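Long-range contacts in 2-hydroxychromene-2-carboxylate isomerase (PDB 2IMF), which catalyses the reversible, glutathione-dependent isomerization of 2-hydroxychromene-2-carboxylate to trans-O-hydroxybenzylidenepyruvate in the breakdown of naphthalene: residues Pro12-Leu16 / Asp66-Ala71; Asn18-Ser22 / Val106-Phe110; Leu78-Tyr84 / Trp114-Pro120. One frame throughout, in Å; residues are numbered along the deposited sequence.

Contact 1 of 3, residues Pro12-Leu16 / Asp66-Ala71. With GSH (glutathione), chain E; TOM (4-(2-methoxyphenyl)-2-oxobut-3-enoic acid), chain F.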
loop_
_atom_site.group_PDB
_atom_site.type_symbol
_atom_site.label_atom_id
_atom_site.label_comp_id
_atom_site.label_asym_id
_atom_site.label_seq_id
_atom_site.Cartn_x
_atom_site.Cartn_y
_atom_site.Cartn_z
ATOM N N PRO A 12 -1.315 -2.420 12.760
ATOM C CA PRO A 12 0.127 -2.167 12.870
ATOM C C PRO A 12 0.608 -1.059 11.924
ATOM O O PRO A 12 1.581 -0.411 12.241
ATOM C CB PRO A 12 0.759 -3.529 12.496
ATOM C CG PRO A 12 -0.266 -4.181 11.595
ATOM C CD PRO A 12 -1.650 -3.738 12.136
ATOM N N PHE A 13 -0.046 -0.856 10.779
ATOM C CA PHE A 13 0.315 0.280 9.948
ATOM C C PHE A 13 -0.058 1.571 10.643
ATOM O O PHE A 13 0.642 2.592 10.465
ATOM C CB PHE A 13 -0.371 0.095 8.594
ATOM C CG PHE A 13 0.265 -1.033 7.789
ATOM C CD1 PHE A 13 1.518 -0.885 7.212
ATOM C CD2 PHE A 13 -0.393 -2.222 7.669
ATOM C CE1 PHE A 13 2.099 -1.910 6.490
ATOM C CE2 PHE A 13 0.175 -3.291 6.913
ATOM C CZ PHE A 13 1.420 -3.120 6.363
ATOM N N SER A 14 -1.078 1.557 11.488
ATOM C CA SER A 14 -1.411 2.732 12.287
ATOM C C SER A 14 -0.411 3.019 13.397
ATOM O O SER A 14 -0.143 4.192 13.727
ATOM C CB SER A 14 -2.808 2.631 12.872
ATOM O OG SER A 14 -3.796 2.652 11.847
ATOM N N TYR A 15 0.188 1.939 13.965
ATOM C CA TYR A 15 1.203 2.066 14.967
ATOM C C TYR A 15 2.358 2.783 14.311
ATOM O O TYR A 15 2.918 3.753 14.872
ATOM C CB TYR A 15 1.645 0.675 15.383
ATOM C CG TYR A 15 2.960 0.622 16.091
ATOM C CD1 TYR A 15 3.130 1.217 17.347
ATOM C CD2 TYR A 15 4.015 -0.104 15.541
ATOM C CE1 TYR A 15 4.386 1.074 18.039
ATOM C CE2 TYR A 15 5.236 -0.263 16.224
ATOM C CZ TYR A 15 5.391 0.385 17.459
ATOM O OH TYR A 15 6.575 0.303 18.184
ATOM N N LEU A 16 2.766 2.343 13.110
ATOM C CA LEU A 16 3.884 2.988 12.398
ATOM C C LEU A 16 3.540 4.467 12.099
ATOM O O LEU A 16 4.337 5.390 12.326
ATOM C CB LEU A 16 4.112 2.305 11.077
ATOM C CG LEU A 16 4.723 0.889 11.206
ATOM C CD1 LEU A 16 4.705 0.203 9.852
ATOM C CD2 LEU A 16 6.200 0.963 11.765
ATOM N N ASP A 66 7.124 -6.591 5.617
ATOM C CA ASP A 66 6.999 -5.159 5.341
ATOM C C ASP A 66 6.989 -4.392 6.646
ATOM O O ASP A 66 7.678 -3.361 6.808
ATOM C CB ASP A 66 5.676 -4.945 4.575
ATOM C CG ASP A 66 5.575 -3.551 3.999
ATOM O OD1 ASP A 66 6.576 -2.917 3.585
ATOM O OD2 ASP A 66 4.468 -2.966 4.098
ATOM N N LEU A 67 6.169 -4.864 7.596
ATOM C CA LEU A 67 6.106 -4.202 8.912
ATOM C C LEU A 67 7.453 -4.136 9.611
ATOM O O LEU A 67 7.799 -3.105 10.144
ATOM C CB LEU A 67 5.050 -4.873 9.780
ATOM C CG LEU A 67 3.607 -4.605 9.292
ATOM C CD1 LEU A 67 2.644 -5.591 9.964
ATOM C CD2 LEU A 67 3.162 -3.156 9.545
ATOM N N GLN A 68 8.205 -5.235 9.573
ATOM C CA GLN A 68 9.556 -5.161 10.164
ATOM C C GLN A 68 10.503 -4.221 9.426
ATOM O O GLN A 68 11.323 -3.543 10.025
ATOM C CB GLN A 68 10.194 -6.518 10.242
ATOM C CG GLN A 68 9.514 -7.422 11.251
ATOM C CD GLN A 68 9.421 -6.865 12.689
ATOM O OE1 GLN A 68 10.395 -6.383 13.254
ATOM N NE2 GLN A 68 8.241 -6.903 13.268
ATOM N N ARG A 69 10.352 -4.165 8.106
ATOM C CA ARG A 69 11.190 -3.236 7.353
ATOM C C ARG A 69 10.909 -1.828 7.788
ATOM O O ARG A 69 11.801 -1.016 8.009
ATOM C CB ARG A 69 10.973 -3.397 5.831
ATOM C CG ARG A 69 11.597 -4.641 5.280
ATOM C CD ARG A 69 10.917 -4.964 3.916
ATOM N NE ARG A 69 11.670 -6.086 3.356
ATOM C CZ ARG A 69 11.184 -6.884 2.409
ATOM N NH1 ARG A 69 10.016 -6.611 1.831
ATOM N NH2 ARG A 69 11.892 -7.892 1.915
ATOM N N TRP A 70 9.652 -1.436 7.951
ATOM C CA TRP A 70 9.373 -0.101 8.391
ATOM C C TRP A 70 9.767 0.162 9.844
ATOM O O TRP A 70 10.197 1.269 10.155
ATOM C CB TRP A 70 7.850 0.178 8.261
ATOM C CG TRP A 70 7.413 0.425 6.827
ATOM C CD1 TRP A 70 6.854 -0.503 5.983
ATOM C CD2 TRP A 70 7.528 1.616 6.089
ATOM N NE1 TRP A 70 6.580 0.074 4.772
ATOM C CE2 TRP A 70 7.009 1.384 4.793
ATOM C CE3 TRP A 70 8.050 2.881 6.388
ATOM C CZ2 TRP A 70 6.972 2.411 3.809
ATOM C CZ3 TRP A 70 7.984 3.878 5.437
ATOM C CH2 TRP A 70 7.479 3.625 4.160
ATOM N N ALA A 71 9.588 -0.848 10.684
ATOM C CA ALA A 71 9.955 -0.655 12.106
ATOM C C ALA A 71 11.465 -0.394 12.150
ATOM O O ALA A 71 11.917 0.436 12.947
ATOM C CB ALA A 71 9.615 -1.879 12.854
HETATM N N1 GSH E . 0.208 0.213 2.419
HETATM C CA1 GSH E . -0.299 0.509 3.721
HETATM C C1 GSH E . 0.629 1.212 4.645
HETATM O O11 GSH E . 0.188 1.739 5.669
HETATM O O12 GSH E . 1.812 0.964 4.324
HETATM C CB1 GSH E . -1.383 -0.454 4.189
HETATM C CG1 GSH E . -2.373 0.049 5.238
HETATM C CD1 GSH E . -3.363 -1.028 5.586
HETATM O OE1 GSH E . -3.281 -2.208 4.980
HETATM N N2 GSH E . -4.278 -0.810 6.501
HETATM C CA2 GSH E . -5.382 -1.718 6.784
HETATM C C2 GSH E . -6.659 -1.303 6.192
HETATM O O2 GSH E . -7.026 -0.009 6.304
HETATM C CB2 GSH E . -5.547 -1.796 8.336
HETATM S SG2 GSH E . -4.168 -2.694 9.144
HETATM N N3 GSH E . -7.401 -2.151 5.542
HETATM C CA3 GSH E . -8.549 -1.657 4.781
HETATM C C3 GSH E . -8.326 -1.972 3.319
HETATM O O31 GSH E . -9.192 -1.592 2.511
HETATM O O32 GSH E . -7.310 -2.657 2.961
HETATM O O8 TOM F . -6.029 -7.076 7.812
HETATM C C9 TOM F . -6.605 -6.142 8.358
HETATM C C10 TOM F . -8.032 -6.058 8.538
HETATM O O11 TOM F . -8.683 -5.771 7.505
HETATM O O10 TOM F . -8.521 -6.178 9.680
HETATM C C8 TOM F . -5.898 -4.910 8.832
HETATM C C7 TOM F . -4.611 -4.674 8.727
HETATM C C1 TOM F . -3.522 -5.607 9.218
HETATM C C6 TOM F . -2.447 -5.746 8.362
HETATM C C5 TOM F . -1.405 -6.600 8.708
HETATM C C4 TOM F . -1.445 -7.245 9.956
HETATM C C3 TOM F . -2.506 -7.102 10.825
HETATM C C2 TOM F . -3.555 -6.250 10.431
HETATM O O2 TOM F . -4.631 -6.014 11.215
HETATM C C11 TOM F . -4.453 -6.480 12.555
#
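This is a buried, largely apolar helix-helix contact at the active site. It joins the start of helix 12-28, which follows strand 2-7 of the thioredoxin-like part, to helix 57-74 of the helical part inserted into it, as in kappa class glutathione transferases. Just before it lies Ser-11, the probable nucleophile, which binds glutathione. The two segments run nearly parallel (11°), axes 10.7 Å apart. No hydrogen bond crosses between them, and Leu-67 is the most covered. Its CD2 lies over one face of the Phe-13 ring, 3.5 Å from the centroid, a CH-pi contact. The same CD2 is 3.7 Å from Leu-16 CD1, and Leu-67 CD1 is 3.6 Å from Pro-12 CG. One turn on, Leu-16 CD1 meets Trp-70 CB at 3.5 Å. Glutathione CB1 lies over the opposite ring face. Pro-12 CD touches the ligand TOM at C2, 3.6 Å away. Asp-66 OD2 sits at the edge of the Phe-13 ring, 3.5 Å from CE1, while OD1 forms a salt bridge with Arg-183 of the second subunit. Helix 57-74 therefore lies between helix 12-28 and the second subunit, whose Phe-185 meets Trp-70. Helix 99-115 also packs on helix 12-28, Trp-114 touching Pro-12.

Contact 2 of 3, residues Asn18-Ser22 / Val106-Phe110. With PO4 (phosphate ion), chain D.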
loop_
_atom_site.group_PDB
_atom_site.type_symbol
_atom_site.label_atom_id
_atom_site.label_comp_id
_atom_site.label_asym_id
_atom_site.label_seq_id
_atom_site.Cartn_x
_atom_site.Cartn_y
_atom_site.Cartn_z
ATOM N N ASN A 18 1.411 6.447 13.602
ATOM C CA ASN A 18 1.409 7.260 14.796
ATOM C C ASN A 18 2.801 7.603 15.232
ATOM O O ASN A 18 2.972 8.739 15.664
ATOM C CB ASN A 18 0.678 6.508 15.910
ATOM C CG ASN A 18 0.625 7.300 17.161
ATOM O OD1 ASN A 18 0.038 8.371 17.172
ATOM N ND2 ASN A 18 1.348 6.847 18.178
ATOM N N GLN A 19 3.742 6.680 15.127
ATOM C CA GLN A 19 5.139 7.005 15.537
ATOM C C GLN A 19 5.650 8.172 14.692
ATOM O O GLN A 19 6.268 9.111 15.231
ATOM C CB GLN A 19 6.029 5.754 15.278
ATOM C CG GLN A 19 7.608 5.935 15.348
ATOM C CD GLN A 19 8.084 6.271 16.736
ATOM O OE1 GLN A 19 7.408 6.022 17.734
ATOM N NE2 GLN A 19 9.278 6.827 16.807
ATOM N N ARG A 20 5.412 8.130 13.372
ATOM C CA ARG A 20 6.011 9.140 12.504
ATOM C C ARG A 20 5.278 10.427 12.726
ATOM O O ARG A 20 5.925 11.491 12.830
ATOM C CB ARG A 20 5.884 8.668 11.067
ATOM C CG ARG A 20 6.218 9.702 9.986
ATOM C CD ARG A 20 6.653 8.906 8.832
ATOM N NE ARG A 20 7.043 9.690 7.637
ATOM C CZ ARG A 20 7.522 9.125 6.532
ATOM N NH1 ARG A 20 7.640 7.783 6.397
ATOM N NH2 ARG A 20 7.775 9.907 5.493
ATOM N N LEU A 21 3.949 10.438 12.851
ATOM C CA LEU A 21 3.209 11.657 13.147
ATOM C C LEU A 21 3.605 12.264 14.472
ATOM O O LEU A 21 3.671 13.498 14.568
ATOM C CB LEU A 21 1.705 11.442 13.112
ATOM C CG LEU A 21 1.215 11.134 11.699
ATOM C CD1 LEU A 21 -0.186 10.443 11.829
ATOM C CD2 LEU A 21 1.075 12.489 10.917
ATOM N N SER A 22 3.837 11.451 15.480
ATOM C CA SER A 22 4.230 11.996 16.806
ATOM C C SER A 22 5.543 12.693 16.704
ATOM O O SER A 22 5.670 13.747 17.354
ATOM C CB SER A 22 4.281 10.894 17.816
ATOM O OG SER A 22 2.950 10.639 18.145
ATOM N N VAL A 106 -2.633 7.781 23.094
ATOM C CA VAL A 106 -2.448 7.050 21.849
ATOM C C VAL A 106 -1.036 6.472 21.841
ATOM O O VAL A 106 -0.852 5.301 21.436
ATOM C CB VAL A 106 -2.756 7.981 20.677
ATOM C CG1 VAL A 106 -2.356 7.304 19.373
ATOM C CG2 VAL A 106 -4.235 8.336 20.686
ATOM N N ASN A 107 0.001 7.241 22.239
ATOM C CA ASN A 107 1.332 6.717 22.251
ATOM C C ASN A 107 1.528 5.552 23.209
ATOM O O ASN A 107 2.130 4.549 22.867
ATOM C CB ASN A 107 2.328 7.878 22.599
ATOM C CG ASN A 107 2.458 8.926 21.491
ATOM O OD1 ASN A 107 2.127 8.681 20.327
ATOM N ND2 ASN A 107 2.915 10.125 21.868
ATOM N N VAL A 108 1.024 5.701 24.417
ATOM C CA VAL A 108 1.245 4.638 25.394
ATOM C C VAL A 108 0.524 3.347 24.964
ATOM O O VAL A 108 1.101 2.254 25.056
ATOM C CB VAL A 108 0.664 5.115 26.768
ATOM C CG1 VAL A 108 0.462 3.967 27.727
ATOM C CG2 VAL A 108 1.583 6.227 27.391
ATOM N N VAL A 109 -0.698 3.463 24.431
ATOM C CA VAL A 109 -1.447 2.264 24.059
ATOM C C VAL A 109 -0.789 1.620 22.832
ATOM O O VAL A 109 -0.592 0.396 22.773
ATOM C CB VAL A 109 -2.922 2.538 23.812
ATOM C CG1 VAL A 109 -3.667 1.313 23.288
ATOM C CG2 VAL A 109 -3.589 3.023 25.092
ATOM N N PHE A 110 -0.407 2.432 21.820
ATOM C CA PHE A 110 0.220 1.817 20.660
ATOM C C PHE A 110 1.508 1.177 21.053
ATOM O O PHE A 110 1.855 0.102 20.534
ATOM C CB PHE A 110 0.404 2.869 19.530
ATOM C CG PHE A 110 -0.674 2.817 18.485
ATOM C CD1 PHE A 110 -0.896 1.650 17.834
ATOM C CD2 PHE A 110 -1.354 3.924 18.076
ATOM C CE1 PHE A 110 -1.816 1.575 16.797
ATOM C CE2 PHE A 110 -2.297 3.872 17.080
ATOM C CZ PHE A 110 -2.572 2.682 16.479
HETATM P P PO4 D . 9.216 7.315 3.062
HETATM O O1 PO4 D . 10.365 6.728 2.220
HETATM O O2 PO4 D . 9.419 8.826 3.182
HETATM O O3 PO4 D . 7.868 6.831 2.580
HETATM O O4 PO4 D . 9.499 6.661 4.369
#
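Helix 12-28 and helix 99-115 meet here through a small polar cluster. The local axes are 10.9 Å apart and cross at -147°, so the helices run roughly antiparallel. Asn-18 and Asn-107 have the closest CA atoms, 7.5 Å apart. Their side chains make a hydrogen bond across the contact: Asn-18 ND2 donates to Asn-107 OD1 at 2.9 Å, with a nearly straight angle of 161°. Ser-22, one turn after Asn-18, brings its hydroxyl near the same acceptor. In the conformer given here, Ser-22 OG is 3.0 Å from Asn-107 OD1 and 3.1 Å from the backbone Asn-18 O. Asn-18 O accepts the helical bond from Ser-22 N at 2.9 Å. Apolar atoms flank the amides. Asn-18 OD1 rests 3.4 Å from Val-106 CG1, and Asn-18 CB is 3.9 Å from Phe-110 CD2. Arg-20 extends elsewhere: NH1 and NH2 donate to phosphate O4 and O2, both at 3.0 Å. That ion probably came from the crystallisation liquor. Within the chain, Arg-20 NE forms a salt bridge with Glu-188, and NH1 is hydrogen-bonded to Tyr-74 OH. The two helices lie on the thioredoxin-like sheet, where Asn-18 and Val-106 touch Tyr-34 of strand 31-36 and pack on Phe-5 and Phe-7, respectively, of strand 2-7. Beyond helix 99-115, Val-108 and Val-109 pack on helix 125-133.

Contact 3 of 3, residues Leu78-Tyr84 / Trp114-Pro120. With TOM (4-(2-methoxyphenyl)-2-oxobut-3-enoic acid), chain F.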
loop_
_atom_site.group_PDB
_atom_site.type_symbol
_atom_site.label_atom_id
_atom_site.label_comp_id
_atom_site.label_asym_id
_atom_site.label_seq_id
_atom_site.Cartn_x
_atom_site.Cartn_y
_atom_site.Cartn_z
ATOM N N LEU A 78 8.486 -3.796 16.763
ATOM C CA LEU A 78 7.097 -4.041 16.371
ATOM C C LEU A 78 6.909 -5.490 16.661
ATOM O O LEU A 78 7.552 -6.416 16.069
ATOM C CB LEU A 78 6.888 -3.725 14.866
ATOM C CG LEU A 78 5.414 -3.742 14.396
ATOM C CD1 LEU A 78 5.340 -2.779 13.177
ATOM C CD2 LEU A 78 4.853 -5.134 14.073
ATOM N N VAL A 79 5.971 -5.766 17.575
ATOM C CA VAL A 79 5.722 -7.122 18.058
ATOM C C VAL A 79 4.222 -7.411 17.976
ATOM O O VAL A 79 3.442 -6.633 18.523
ATOM C CB VAL A 79 6.186 -7.262 19.505
ATOM C CG1 VAL A 79 5.875 -8.680 20.044
ATOM C CG2 VAL A 79 7.660 -6.832 19.608
ATOM N N PHE A 80 3.776 -8.443 17.256
ATOM C CA PHE A 80 2.385 -8.797 17.143
ATOM C C PHE A 80 1.823 -9.196 18.494
ATOM O O PHE A 80 2.338 -10.090 19.189
ATOM C CB PHE A 80 2.180 -9.929 16.156
ATOM C CG PHE A 80 2.013 -9.445 14.732
ATOM C CD1 PHE A 80 3.076 -8.867 14.048
ATOM C CD2 PHE A 80 0.785 -9.545 14.125
ATOM C CE1 PHE A 80 2.902 -8.376 12.758
ATOM C CE2 PHE A 80 0.591 -9.091 12.852
ATOM C CZ PHE A 80 1.655 -8.483 12.165
ATOM N N PRO A 81 0.678 -8.588 18.842
ATOM C CA PRO A 81 -0.053 -9.075 20.019
ATOM C C PRO A 81 -0.808 -10.364 19.685
ATOM O O PRO A 81 -0.936 -10.714 18.510
ATOM C CB PRO A 81 -1.045 -7.927 20.285
ATOM C CG PRO A 81 -1.418 -7.451 18.900
ATOM C CD PRO A 81 -0.041 -7.479 18.161
ATOM N N ALA A 82 -1.373 -11.022 20.733
ATOM C CA ALA A 82 -1.998 -12.327 20.542
ATOM C C ALA A 82 -3.356 -12.232 19.890
ATOM O O ALA A 82 -3.923 -13.229 19.381
ATOM C CB ALA A 82 -2.075 -13.027 21.881
ATOM N N ASN A 83 -3.942 -11.040 19.879
ATOM C CA ASN A 83 -5.204 -10.852 19.243
ATOM C C ASN A 83 -5.386 -9.395 18.815
ATOM O O ASN A 83 -4.515 -8.576 19.157
ATOM C CB ASN A 83 -6.407 -11.294 20.131
ATOM C CG ASN A 83 -6.579 -10.460 21.384
ATOM O OD1 ASN A 83 -6.819 -9.247 21.279
ATOM N ND2 ASN A 83 -6.485 -11.088 22.574
ATOM N N TYR A 84 -6.466 -9.134 18.097
ATOM C CA TYR A 84 -6.751 -7.798 17.521
ATOM C C TYR A 84 -8.020 -7.196 18.110
ATOM O O TYR A 84 -8.702 -6.397 17.463
ATOM C CB TYR A 84 -6.902 -7.932 16.000
ATOM C CG TYR A 84 -5.726 -8.563 15.362
ATOM C CD1 TYR A 84 -4.482 -7.997 15.489
ATOM C CD2 TYR A 84 -5.839 -9.738 14.630
ATOM C CE1 TYR A 84 -3.366 -8.557 14.866
ATOM C CE2 TYR A 84 -4.721 -10.321 13.988
ATOM C CZ TYR A 84 -3.503 -9.737 14.156
ATOM O OH TYR A 84 -2.420 -10.308 13.526
ATOM N N TRP A 114 1.616 -2.724 20.120
ATOM C CA TRP A 114 2.390 -3.067 18.957
ATOM C C TRP A 114 3.876 -2.914 19.202
ATOM O O TRP A 114 4.657 -3.494 18.449
ATOM C CB TRP A 114 1.898 -2.254 17.726
ATOM C CG TRP A 114 0.720 -2.744 17.182
ATOM C CD1 TRP A 114 -0.549 -2.252 17.355
ATOM C CD2 TRP A 114 0.588 -3.941 16.415
ATOM N NE1 TRP A 114 -1.474 -3.078 16.733
ATOM C CE2 TRP A 114 -0.772 -4.131 16.143
ATOM C CE3 TRP A 114 1.512 -4.889 15.935
ATOM C CZ2 TRP A 114 -1.241 -5.190 15.353
ATOM C CZ3 TRP A 114 1.081 -5.904 15.160
ATOM C CH2 TRP A 114 -0.298 -6.074 14.883
ATOM N N GLY A 115 4.293 -2.141 20.178
ATOM C CA GLY A 115 5.716 -2.077 20.535
ATOM C C GLY A 115 6.121 -3.258 21.379
ATOM O O GLY A 115 7.230 -3.809 21.209
ATOM N N GLU A 116 5.275 -3.641 22.328
ATOM C CA GLU A 116 5.514 -4.793 23.234
ATOM C C GLU A 116 4.701 -6.027 22.954
ATOM O O GLU A 116 4.977 -7.085 23.533
ATOM C CB GLU A 116 5.268 -4.341 24.672
ATOM C CG GLU A 116 6.190 -3.255 25.148
ATOM C CD GLU A 116 5.968 -2.999 26.610
ATOM O OE1 GLU A 116 6.191 -3.914 27.411
ATOM O OE2 GLU A 116 5.517 -1.915 26.980
ATOM N N GLY A 117 3.712 -5.952 22.094
ATOM C CA GLY A 117 2.911 -7.122 21.837
ATOM C C GLY A 117 1.910 -7.481 22.932
ATOM O O GLY A 117 1.503 -8.660 23.015
ATOM N N ILE A 118 1.498 -6.501 23.729
ATOM C CA ILE A 118 0.514 -6.757 24.780
ATOM C C ILE A 118 -0.905 -6.875 24.184
ATOM O O ILE A 118 -1.298 -6.040 23.370
ATOM C CB ILE A 118 0.576 -5.644 25.837
ATOM C CG1 ILE A 118 1.932 -5.689 26.563
ATOM C CG2 ILE A 118 -0.529 -5.875 26.844
ATOM C CD1 ILE A 118 2.147 -4.451 27.453
ATOM N N ALA A 119 -1.687 -7.903 24.499
ATOM C CA ALA A 119 -2.957 -8.059 23.921
ATOM C C ALA A 119 -3.819 -6.848 24.254
ATOM O O ALA A 119 -3.929 -6.489 25.421
ATOM C CB ALA A 119 -3.620 -9.361 24.470
ATOM N N PRO A 120 -4.541 -6.306 23.274
ATOM C CA PRO A 120 -5.272 -5.079 23.555
ATOM C C PRO A 120 -6.506 -5.266 24.459
ATOM O O PRO A 120 -6.999 -4.290 25.036
ATOM C CB PRO A 120 -5.666 -4.578 22.147
ATOM C CG PRO A 120 -5.693 -5.831 21.276
ATOM C CD PRO A 120 -4.600 -6.685 21.839
HETATM O O8 TOM F . -6.029 -7.076 7.812
HETATM C C9 TOM F . -6.605 -6.142 8.358
HETATM C C10 TOM F . -8.032 -6.058 8.538
HETATM O O11 TOM F . -8.683 -5.771 7.505
HETATM O O10 TOM F . -8.521 -6.178 9.680
HETATM C C8 TOM F . -5.898 -4.910 8.832
HETATM C C7 TOM F . -4.611 -4.674 8.727
HETATM C C1 TOM F . -3.522 -5.607 9.218
HETATM C C6 TOM F . -2.447 -5.746 8.362
HETATM C C5 TOM F . -1.405 -6.600 8.708
HETATM C C4 TOM F . -1.445 -7.245 9.956
HETATM C C3 TOM F . -2.506 -7.102 10.825
HETATM C C2 TOM F . -3.555 -6.250 10.431
HETATM O O2 TOM F . -4.631 -6.014 11.215
HETATM C C11 TOM F . -4.453 -6.480 12.555
HETATM O O HOH W 1 2.776 -10.750 21.726
HETATM O O HOH W 2 -0.328 -10.605 23.393
#
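Trp-114, Pro-81 and Val-79 bury the most surface where the loop 78-84 lies along the end of helix 99-115 and the turn after it. Trp-114 is the largest contributor. Pro-81 CD sits over its six-membered ring, 3.5 Å from the centroid and 11° off the normal, a CH-pi contact. The Trp-114 edge points at the face of Phe-80 in a T-shaped pair, with centroids 4.8 Å apart and planes at 80°. Leu-78 CD2 and Tyr-84 CE1 approach Trp-114 CE3 and CH2 at 3.8 and 3.9 Å. Pro-81 continues along the turn: its CB is 3.6 Å from Ile-118 O and 4.1 Å from Pro-120 CD. Val-79 supplies the direct hydrogen bond, from its N to Trp-114 O at 2.8 Å. Its side chain lies by Gly-117, the first residue after the helix to leave helical angles, with positive phi. A CB on Gly-117 would clash with Val-79 CG1. Water 1 donates to Phe-80 O (2.7 Å) and Gly-117 O (2.8 Å). Water 2 accepts from Ala-82 N (2.9 Å) and donates to Gly-117 O (2.7 Å). The contact lines part of the substrate pocket: Phe-80 and Tyr-84 belong to it. TOM C11 lies over the face of the Tyr-84 ring, 3.3 Å from CE1, and Tyr-84 is a substrate-binding residue. Trp-114 NE1 is hydrogen-bonded to Phe-9 O, and its side chain reaches Pro-12 of helix 12-28. Leu-78 and Phe-80 pack on Leu-67 of helix 57-74.

From the N terminus, helix 12-28 enters contact 1 with its first turn and contact 2 with its middle. Contact 1 closes first, when helix 57-74 returns to that first turn. The chain then enters loop 78-84. Helix 99-115 closes contact 2 with residues 106-110; its end and the following turn close contact 3. Contacts 1 and 2 cross, as do 2 and 3, while 1 and 3 follow in series. Contacts 1 and 2 touch where Tyr-15 and Ser-14 meet Phe-110. Contacts 1 and 3 join through Pro-12 against Trp-114, and both touch TOM. Together they tie the first helix of the thioredoxin-like part to two helices and a pocket loop of the inserted helical part.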